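Local structure of dihydroorotase (Saccharomyces cerevisiae S288C, 6L0A) at residues C[209-214]-C[242-246]. The protein catalyses the reversible, zinc-dependent interconversion of N-carbamoyl-L-aspartate and dihydroorotate, the third step of de novo pyrimidine biosynthesis. Coordinates in Å, arbitrary orientation, origin at the centre of the assembly. Numbering follows the deposited sequence.
Sequences LTAHHL and LVKAA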
loop_
_atom_site.group_PDB
_atom_site.type_symbol
_atom_site.label_atom_id
_atom_site.label_comp_id
_atom_site.label_asym_id
_atom_site.label_seq_id
_atom_site.Cartn_x
_atom_site.Cartn_y
_atom_site.Cartn_z
ATOM N N LEU C 209 20.672 3.854 3.605
ATOM C CA LEU C 209 19.755 2.761 3.318
ATOM C C LEU C 209 19.318 2.142 4.633
ATOM O O LEU C 209 20.134 1.948 5.537
ATOM C CB LEU C 209 20.406 1.710 2.414
ATOM C CG LEU C 209 20.853 2.259 1.051
ATOM C CD1 LEU C 209 21.739 1.240 0.340
ATOM C CD2 LEU C 209 19.646 2.624 0.181
ATOM N N THR C 210 18.022 1.868 4.750
ATOM C CA THR C 210 17.465 1.294 5.957
ATOM C C THR C 210 17.616 -0.217 5.933
ATOM O O THR C 210 17.952 -0.817 4.911
ATOM C CB THR C 210 15.982 1.614 6.086
ATOM O OG1 THR C 210 15.275 0.896 5.063
ATOM C CG2 THR C 210 15.731 3.113 5.942
ATOM N N ALA C 211 17.338 -0.828 7.077
ATOM C CA ALA C 211 17.230 -2.282 7.114
ATOM C C ALA C 211 15.992 -2.751 6.362
ATOM O O ALA C 211 16.058 -3.687 5.558
ATOM C CB ALA C 211 17.197 -2.771 8.560
ATOM N N HIS C 212 14.851 -2.099 6.589
ATOM C CA HIS C 212 13.605 -2.690 6.098
ATOM C C HIS C 212 13.450 -2.543 4.586
ATOM O O HIS C 212 12.799 -3.382 3.954
ATOM C CB HIS C 212 12.397 -2.113 6.839
ATOM C CG HIS C 212 12.376 -0.618 6.942
ATOM N ND1 HIS C 212 13.131 0.077 7.864
ATOM C CD2 HIS C 212 11.648 0.308 6.277
ATOM C CE1 HIS C 212 12.883 1.372 7.746
ATOM N NE2 HIS C 212 11.977 1.537 6.796
ATOM N N HIS C 213 14.052 -1.523 3.978
ATOM C CA HIS C 213 13.962 -1.428 2.526
ATOM C C HIS C 213 14.858 -2.433 1.810
ATOM O O HIS C 213 14.736 -2.570 0.593
ATOM C CB HIS C 213 14.287 -0.005 2.071
ATOM C CG HIS C 213 13.221 0.993 2.426
ATOM N ND1 HIS C 213 13.403 1.996 3.357
ATOM C CD2 HIS C 213 11.950 1.133 1.966
ATOM C CE1 HIS C 213 12.290 2.706 3.459
ATOM N NE2 HIS C 213 11.396 2.208 2.620
ATOM N N LEU C 214 15.766 -3.108 2.524
ATOM C CA LEU C 214 16.532 -4.206 1.944
ATOM C C LEU C 214 15.737 -5.504 1.917
ATOM O O LEU C 214 16.178 -6.471 1.282
ATOM C CB LEU C 214 17.832 -4.414 2.722
ATOM C CG LEU C 214 18.735 -3.178 2.826
ATOM C CD1 LEU C 214 20.063 -3.532 3.492
ATOM C CD2 LEU C 214 18.964 -2.552 1.450
ATOM N N LEU C 242 18.546 -1.430 -4.402
ATOM C CA LEU C 242 18.963 -1.036 -3.056
ATOM C C LEU C 242 19.917 -2.053 -2.446
ATOM O O LEU C 242 20.901 -1.678 -1.805
ATOM C CB LEU C 242 17.752 -0.868 -2.137
ATOM C CG LEU C 242 16.666 0.107 -2.588
ATOM C CD1 LEU C 242 15.500 0.078 -1.617
ATOM C CD2 LEU C 242 17.211 1.523 -2.678
ATOM N N VAL C 243 19.605 -3.345 -2.579
ATOM C CA VAL C 243 20.467 -4.362 -1.988
ATOM C C VAL C 243 21.837 -4.340 -2.655
ATOM O O VAL C 243 22.869 -4.433 -1.977
ATOM C CB VAL C 243 19.795 -5.748 -2.065
ATOM C CG1 VAL C 243 20.798 -6.843 -1.762
ATOM C CG2 VAL C 243 18.630 -5.824 -1.066
ATOM N N LYS C 244 21.878 -4.153 -3.983
ATOM C CA LYS C 244 23.161 -4.096 -4.682
ATOM C C LYS C 244 23.970 -2.877 -4.253
ATOM O O LYS C 244 25.198 -2.953 -4.118
ATOM C CB LYS C 244 22.957 -4.093 -6.201
ATOM C CG LYS C 244 22.843 -5.491 -6.820
ATOM C CD LYS C 244 23.165 -5.487 -8.321
ATOM C CE LYS C 244 24.469 -6.226 -8.621
ATOM N NZ LYS C 244 24.339 -7.712 -8.509
ATOM N N ALA C 245 23.300 -1.739 -4.047
ATOM C CA ALA C 245 23.997 -0.561 -3.540
ATOM C C ALA C 245 24.530 -0.807 -2.135
ATOM O O ALA C 245 25.668 -0.432 -1.822
ATOM C CB ALA C 245 23.065 0.658 -3.562
ATOM N N ALA C 246 23.737 -1.459 -1.280
ATOM C CA ALA C 246 24.127 -1.601 0.121
ATOM C C ALA C 246 25.372 -2.464 0.273
ATOM O O ALA C 246 26.193 -2.232 1.171
ATOM C CB ALA C 246 22.985 -2.195 0.936
#
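Three leucines, all in the mt rotamer, carry most of the apolar join between the end of strand 205-209 with its following turn and helix 236-246. L209 extends toward the helix: its CD1 lies 3.7 Å from A246 CB and its CD2 3.9 Å from L242 CD2. L214, whose CA-to-CB bond runs sideways, brings its tip closer, CD2 standing 4.1 Å from both L242 CB and A246 CB; both leucines thus rest on residues one helical turn apart. V243 (chi1 t) sets CG2 3.5 Å from L214 O, and L242 CD1 approaches H213 O at 3.5 Å. In the turn, T210 (chi1 p) forms an ST motif, H213 N donating to T210 OG1 (2.9 Å). T210 OG1 also hydrogen-bonds H213 ND1 (2.8 Å), and H213 NE2 hydrogen-bonds the P231 carbonyl oxygen, so the imidazole is held at both nitrogens; the H213 side chain lies about 8 Å from a bound zinc ion. This is β/α packing of a TIM-barrel amidohydrolase, joining an outer helix to a strand-end loop beside the binuclear zinc site.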